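Local structure of TCR beta chain (Gallus gallus, 6LIR) at residues Q4-L10 against G104-L110; M29-Q35 against S83-A89. The protein forms the beta subunit of the chicken alpha-beta T-cell receptor, which probably recognises peptide antigen presented by MHC molecules on other cells. The contacts are given in a common frame with arbitrary orientation. Numbering follows the deposited sequence.

Interaction 1: Q4-L10 against G104-L110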
loop_
_atom_site.group_PDB
_atom_site.type_symbol
_atom_site.label_atom_id
_atom_site.label_comp_id
_atom_site.label_asym_id
_atom_site.label_seq_id
_atom_site.Cartn_x
_atom_site.Cartn_y
_atom_site.Cartn_z
ATOM N N GLN B 4 -9.469 13.774 0.946
ATOM C CA GLN B 4 -8.956 13.928 2.301
ATOM C C GLN B 4 -7.443 14.079 2.222
ATOM O O GLN B 4 -6.826 13.581 1.272
ATOM C CB GLN B 4 -9.347 12.738 3.191
ATOM C CG GLN B 4 -8.688 11.425 2.840
ATOM C CD GLN B 4 -9.023 10.336 3.843
ATOM O OE1 GLN B 4 -9.724 9.376 3.522
ATOM N NE2 GLN B 4 -8.521 10.481 5.065
ATOM N N PRO B 5 -6.823 14.780 3.175
ATOM C CA PRO B 5 -5.373 15.019 3.103
ATOM C C PRO B 5 -4.574 13.724 3.021
ATOM O O PRO B 5 -4.931 12.708 3.618
ATOM C CB PRO B 5 -5.075 15.776 4.403
ATOM C CG PRO B 5 -6.372 16.381 4.798
ATOM C CD PRO B 5 -7.429 15.416 4.355
ATOM N N SER B 6 -3.490 13.773 2.244
ATOM C CA SER B 6 -2.624 12.611 2.062
ATOM C C SER B 6 -1.826 12.303 3.327
ATOM O O SER B 6 -1.868 11.180 3.843
ATOM C CB SER B 6 -1.691 12.836 0.869
ATOM O OG SER B 6 -0.439 13.347 1.289
ATOM N N ILE B 7 -1.064 13.277 3.824
ATOM C CA ILE B 7 -0.134 13.064 4.928
ATOM C C ILE B 7 -0.214 14.247 5.881
ATOM O O ILE B 7 -0.291 15.404 5.451
ATOM C CB ILE B 7 1.319 12.897 4.429
ATOM C CG1 ILE B 7 1.461 11.671 3.526
ATOM C CG2 ILE B 7 2.287 12.808 5.604
ATOM C CD1 ILE B 7 2.870 11.462 3.020
ATOM N N LEU B 8 -0.187 13.956 7.182
ATOM C CA LEU B 8 -0.138 14.985 8.210
ATOM C C LEU B 8 0.784 14.531 9.332
ATOM O O LEU B 8 0.731 13.375 9.759
ATOM C CB LEU B 8 -1.535 15.280 8.764
ATOM C CG LEU B 8 -1.679 16.497 9.681
ATOM C CD1 LEU B 8 -1.443 17.788 8.914
ATOM C CD2 LEU B 8 -3.050 16.502 10.328
ATOM N N VAL B 9 1.622 15.447 9.811
ATOM C CA VAL B 9 2.519 15.188 10.931
ATOM C C VAL B 9 2.273 16.247 11.994
ATOM O O VAL B 9 2.322 17.447 11.703
ATOM C CB VAL B 9 3.998 15.188 10.508
ATOM C CG1 VAL B 9 4.875 14.841 11.699
ATOM C CG2 VAL B 9 4.226 14.214 9.363
ATOM N N LEU B 10 2.023 15.808 13.223
ATOM C CA LEU B 10 1.715 16.711 14.319
ATOM C C LEU B 10 2.731 16.552 15.440
ATOM O O LEU B 10 3.404 15.525 15.564
ATOM C CB LEU B 10 0.311 16.454 14.879
ATOM C CG LEU B 10 -0.873 16.614 13.933
ATOM C CD1 LEU B 10 -2.151 16.308 14.680
ATOM C CD2 LEU B 10 -0.897 18.018 13.349
ATOM N N GLY B 104 -7.265 7.950 2.243
ATOM C CA GLY B 104 -6.691 7.836 3.566
ATOM C C GLY B 104 -5.638 8.866 3.906
ATOM O O GLY B 104 -4.869 9.309 3.048
ATOM N N THR B 105 -5.612 9.261 5.172
ATOM C CA THR B 105 -4.686 10.261 5.678
ATOM C C THR B 105 -3.759 9.567 6.660
ATOM O O THR B 105 -4.221 9.008 7.661
ATOM C CB THR B 105 -5.424 11.399 6.388
ATOM O OG1 THR B 105 -6.312 12.058 5.475
ATOM C CG2 THR B 105 -4.426 12.408 6.947
ATOM N N ARG B 106 -2.461 9.608 6.388
ATOM C CA ARG B 106 -1.495 9.059 7.323
ATOM C C ARG B 106 -1.072 10.170 8.269
ATOM O O ARG B 106 -0.464 11.160 7.848
ATOM C CB ARG B 106 -0.274 8.469 6.629
ATOM C CG ARG B 106 0.812 8.105 7.633
ATOM C CD ARG B 106 0.620 6.703 8.191
ATOM N NE ARG B 106 1.874 6.115 8.657
ATOM C CZ ARG B 106 2.188 5.940 9.937
ATOM N NH1 ARG B 106 1.339 6.312 10.891
ATOM N NH2 ARG B 106 3.352 5.393 10.267
ATOM N N LEU B 107 -1.406 10.001 9.540
ATOM C CA LEU B 107 -1.134 10.985 10.569
ATOM C C LEU B 107 -0.103 10.405 11.521
ATOM O O LEU B 107 -0.246 9.267 11.983
ATOM C CB LEU B 107 -2.420 11.344 11.319
ATOM C CG LEU B 107 -2.445 12.571 12.230
ATOM C CD1 LEU B 107 -3.781 13.281 12.106
ATOM C CD2 LEU B 107 -2.196 12.167 13.669
ATOM N N THR B 108 0.936 11.180 11.801
ATOM C CA THR B 108 1.966 10.797 12.753
ATOM C C THR B 108 2.077 11.899 13.795
ATOM O O THR B 108 2.205 13.077 13.445
ATOM C CB THR B 108 3.319 10.578 12.062
ATOM O OG1 THR B 108 3.133 9.819 10.860
ATOM C CG2 THR B 108 4.275 9.827 12.977
ATOM N N VAL B 109 2.021 11.523 15.066
ATOM C CA VAL B 109 2.173 12.470 16.161
ATOM C C VAL B 109 3.578 12.314 16.716
ATOM O O VAL B 109 3.955 11.234 17.189
ATOM C CB VAL B 109 1.119 12.249 17.254
ATOM C CG1 VAL B 109 1.410 13.145 18.450
ATOM C CG2 VAL B 109 -0.269 12.518 16.709
ATOM N N LEU B 110 4.357 13.383 16.642
ATOM C CA LEU B 110 5.749 13.379 17.054
ATOM C C LEU B 110 5.940 13.970 18.448
ATOM O O LEU B 110 5.090 14.682 18.985
ATOM C CB LEU B 110 6.611 14.125 16.034
ATOM C CG LEU B 110 6.961 13.286 14.802
ATOM C CD1 LEU B 110 8.249 13.776 14.167
ATOM C CD2 LEU B 110 7.060 11.799 15.152
#
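Five backbone hydrogen bonds join strands 7-10 and 105-110, and Ser6 just before the first, in parallel. Arg106 N donates to Ser6 O (3.0 Å) and Leu8 N to Arg106 O (2.9 Å); Thr108 N then reaches Leu8 O (3.0 Å), Leu10 N reaches Thr108 O (2.7 Å) and Leu110 N reaches Leu10 O (2.6 Å). The donor thus switches strand at every step, as parallel pairing requires, and the axes of the two strands lie 4.7 Å apart at 13°. Ahead of strand 7-10, side chains take over: Thr105 OG1 donates a very short bond to Pro5 O (2.4 Å) and accepts one from Gln4 NE2 (2.7 Å), while Gly104 N makes a weak bond to Gln4 OE1 (3.1 Å). The same amide also bonds to Tyr86 O and Cys88 N, so Gln4 is held by two strands at once. Gly104 has a positive phi of 100°, where a CB would collide with the preceding carbonyl oxygen. Leu8, Leu10, Leu107 and Val109 share one face of the sheet: Leu8 CD2 meets Leu107 CD1 at 3.8 Å and Leu10 CD1 meets Leu107 CD2 at 4.3 Å. Ile7, Val9, Arg106 and Thr108 occupy the other. This is the A'-G pairing characteristic of V-set immunoglobulin domains. Its chemistry implies two environments: Leu10 and Leu107 face the variable-domain interior with Ala16 and Leu18, edge residue Leu8 meets both Leu18 and Phe206 of the C1-set domain, and Phe206, His150 and Asp149, salt-bridged to Arg106, meet the face of Ile7, Val9 and Arg106.

Interaction 2: M29-Q35 against S83-A89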
loop_
_atom_site.group_PDB
_atom_site.type_symbol
_atom_site.label_atom_id
_atom_site.label_comp_id
_atom_site.label_asym_id
_atom_site.label_seq_id
_atom_site.Cartn_x
_atom_site.Cartn_y
_atom_site.Cartn_z
ATOM N N MET B 29 -21.643 10.337 6.292
ATOM C CA MET B 29 -20.194 10.405 6.225
ATOM C C MET B 29 -19.641 9.844 7.522
ATOM O O MET B 29 -20.339 9.782 8.537
ATOM C CB MET B 29 -19.698 11.837 5.993
ATOM C CG MET B 29 -20.205 12.448 4.705
ATOM S SD MET B 29 -19.484 14.064 4.405
ATOM C CE MET B 29 -17.764 13.614 4.154
ATOM N N SER B 30 -18.371 9.458 7.495
ATOM C CA SER B 30 -17.800 8.835 8.677
ATOM C C SER B 30 -16.289 8.949 8.631
ATOM O O SER B 30 -15.693 9.180 7.577
ATOM C CB SER B 30 -18.225 7.369 8.791
ATOM O OG SER B 30 -17.790 6.631 7.663
ATOM N N TRP B 31 -15.678 8.744 9.794
ATOM C CA TRP B 31 -14.231 8.746 9.951
ATOM C C TRP B 31 -13.839 7.449 10.638
ATOM O O TRP B 31 -14.426 7.082 11.661
ATOM C CB TRP B 31 -13.749 9.950 10.768
ATOM C CG TRP B 31 -13.507 11.196 9.956
ATOM C CD1 TRP B 31 -14.292 12.316 9.917
ATOM C CD2 TRP B 31 -12.401 11.453 9.078
ATOM N NE1 TRP B 31 -13.744 13.250 9.069
ATOM C CE2 TRP B 31 -12.584 12.745 8.540
ATOM C CE3 TRP B 31 -11.275 10.715 8.692
ATOM C CZ2 TRP B 31 -11.685 13.315 7.640
ATOM C CZ3 TRP B 31 -10.383 11.284 7.792
ATOM C CH2 TRP B 31 -10.594 12.570 7.277
ATOM N N TYR B 32 -12.844 6.766 10.079
ATOM C CA TYR B 32 -12.432 5.446 10.527
ATOM C C TYR B 32 -10.952 5.478 10.862
ATOM O O TYR B 32 -10.182 6.239 10.269
ATOM C CB TYR B 32 -12.687 4.377 9.454
ATOM C CG TYR B 32 -14.094 3.833 9.438
ATOM C CD1 TYR B 32 -14.454 2.773 10.260
ATOM C CD2 TYR B 32 -15.064 4.373 8.599
ATOM C CE1 TYR B 32 -15.742 2.268 10.255
ATOM C CE2 TYR B 32 -16.359 3.872 8.586
ATOM C CZ TYR B 32 -16.688 2.816 9.416
ATOM O OH TYR B 32 -17.965 2.306 9.422
ATOM N N LEU B 33 -10.554 4.651 11.819
ATOM C CA LEU B 33 -9.168 4.572 12.248
ATOM C C LEU B 33 -8.623 3.199 11.895
ATOM O O LEU B 33 -9.237 2.179 12.226
ATOM C CB LEU B 33 -9.051 4.810 13.755
ATOM C CG LEU B 33 -7.650 4.979 14.341
ATOM C CD1 LEU B 33 -7.344 6.451 14.520
ATOM C CD2 LEU B 33 -7.537 4.244 15.667
ATOM N N GLN B 34 -7.481 3.179 11.216
ATOM C CA GLN B 34 -6.777 1.947 10.886
ATOM C C GLN B 34 -5.419 1.966 11.568
ATOM O O GLN B 34 -4.589 2.834 11.278
ATOM C CB GLN B 34 -6.616 1.779 9.375
ATOM C CG GLN B 34 -5.938 0.465 8.983
ATOM C CD GLN B 34 -5.591 0.396 7.512
ATOM O OE1 GLN B 34 -4.658 1.054 7.050
ATOM N NE2 GLN B 34 -6.341 -0.407 6.768
ATOM N N GLN B 35 -5.200 1.023 12.472
ATOM C CA GLN B 35 -3.880 0.803 13.035
ATOM C C GLN B 35 -3.496 -0.654 12.833
ATOM O O GLN B 35 -4.374 -1.516 12.713
ATOM C CB GLN B 35 -3.853 1.167 14.528
ATOM C CG GLN B 35 -4.137 2.644 14.782
ATOM C CD GLN B 35 -4.253 2.987 16.255
ATOM O OE1 GLN B 35 -4.962 2.318 17.011
ATOM N NE2 GLN B 35 -3.563 4.044 16.669
ATOM N N SER B 83 -1.520 8.393 16.364
ATOM C CA SER B 83 -0.855 8.051 15.109
ATOM C C SER B 83 -1.526 6.851 14.450
ATOM O O SER B 83 -1.678 5.791 15.068
ATOM C CB SER B 83 0.623 7.764 15.358
ATOM O OG SER B 83 1.250 8.855 16.013
ATOM N N ALA B 84 -1.909 7.015 13.188
ATOM C CA ALA B 84 -2.776 6.057 12.515
ATOM C C ALA B 84 -2.932 6.479 11.059
ATOM O O ALA B 84 -2.468 7.546 10.644
ATOM C CB ALA B 84 -4.142 5.952 13.187
ATOM N N ILE B 85 -3.599 5.625 10.290
ATOM C CA ILE B 85 -4.137 6.008 8.993
ATOM C C ILE B 85 -5.630 6.231 9.172
ATOM O O ILE B 85 -6.340 5.364 9.698
ATOM C CB ILE B 85 -3.862 4.940 7.921
ATOM C CG1 ILE B 85 -2.366 4.639 7.834
ATOM C CG2 ILE B 85 -4.386 5.400 6.565
ATOM C CD1 ILE B 85 -2.003 3.659 6.732
ATOM N N TYR B 86 -6.106 7.396 8.753
ATOM C CA TYR B 86 -7.489 7.802 8.955
ATOM C C TYR B 86 -8.209 7.720 7.622
ATOM O O TYR B 86 -7.709 8.230 6.613
ATOM C CB TYR B 86 -7.578 9.227 9.515
ATOM C CG TYR B 86 -7.109 9.369 10.945
ATOM C CD1 TYR B 86 -5.758 9.334 11.259
ATOM C CD2 TYR B 86 -8.018 9.541 11.980
ATOM C CE1 TYR B 86 -5.323 9.462 12.562
ATOM C CE2 TYR B 86 -7.591 9.674 13.292
ATOM C CZ TYR B 86 -6.240 9.632 13.573
ATOM O OH TYR B 86 -5.799 9.757 14.872
ATOM N N PHE B 87 -9.373 7.081 7.615
ATOM C CA PHE B 87 -10.152 6.929 6.397
ATOM C C PHE B 87 -11.497 7.610 6.580
ATOM O O PHE B 87 -12.213 7.336 7.548
ATOM C CB PHE B 87 -10.355 5.448 6.050
ATOM C CG PHE B 87 -9.135 4.787 5.464
ATOM C CD1 PHE B 87 -8.806 4.973 4.130
ATOM C CD2 PHE B 87 -8.324 3.973 6.243
ATOM C CE1 PHE B 87 -7.685 4.367 3.582
ATOM C CE2 PHE B 87 -7.201 3.359 5.698
ATOM C CZ PHE B 87 -6.883 3.558 4.368
ATOM N N CYS B 88 -11.824 8.499 5.655
ATOM C CA CYS B 88 -13.164 9.045 5.541
ATOM C C CYS B 88 -13.977 8.195 4.581
ATOM O O CYS B 88 -13.450 7.683 3.588
ATOM C CB CYS B 88 -13.145 10.491 5.062
ATOM S SG CYS B 88 -14.774 11.053 4.565
ATOM N N ALA B 89 -15.260 8.038 4.883
ATOM C CA ALA B 89 -16.132 7.237 4.046
ATOM C C ALA B 89 -17.498 7.895 3.986
ATOM O O ALA B 89 -17.876 8.669 4.867
ATOM C CB ALA B 89 -16.254 5.801 4.575
#
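Strands 29-34 and 84-89 are the antiparallel C and F strands of the V-set immunoglobulin fold, at the centre of the sheet that faces the TCR alpha chain. From Ser83, the carbonyl O accepts a hydrogen bond from Gln35 NE2 (3.0 Å) just beyond the regular pairing. The methyl CB of Ala84 lies 3.5 Å from Leu33 CD1. Ile85 and Gln34 form a hydrogen-bonded pair, with Gln34 N to Ile85 O at 2.9 Å and Ile85 N to Gln34 O at 3.1 Å. Tyr86, opposite Leu33 in a non-hydrogen-bonded pair, turns into the core, where Leu33 CD1 sits over one face of its ring, 3.5 Å from Tyr86 CE2; its hydroxyl bonds to His82 O. Phe87 pairs with Tyr32 through Tyr32 N to Phe87 O (2.7 Å) and Phe87 N to Tyr32 O (2.9 Å). Their side chains lie on the face turned to the partner chain: Tyr32 meets Phe99 of the TCR alpha chain edge-to-face, and Phe87 packs on Gly40 of that chain. Cys88 returns to the core and closes the canonical disulfide with Cys20 against Trp31, the classic immunoglobulin core; its CB stands 3.8 Å from the centroid of the Trp31 six-membered ring, 6° off the normal, a CH-pi contact. Ala89 ends the segment, bonded to Ser30 through Ser30 N to Ala89 O (2.8 Å) and Ala89 N to Ser30 O (3.0 Å).

From the N terminus, 4-10 enters the fold first and waits almost the length of the variable domain for its partner, so interaction 1 closes a loop spanning 93 intervening residues. Interaction 2 lies wholly within that span: 29-35 is followed by 47 residues before 83-89 returns beside it, and the chain then continues through strand 84-91 to strand 100-110. The two contacts do not cross. They meet where these last two strands run side by side in one sheet, with Thr105 O probably accepting a hydrogen bond from Tyr86 N at 2.7 Å. Interaction 1 thereby adds the parallel edge strand to the antiparallel centre formed by interaction 2.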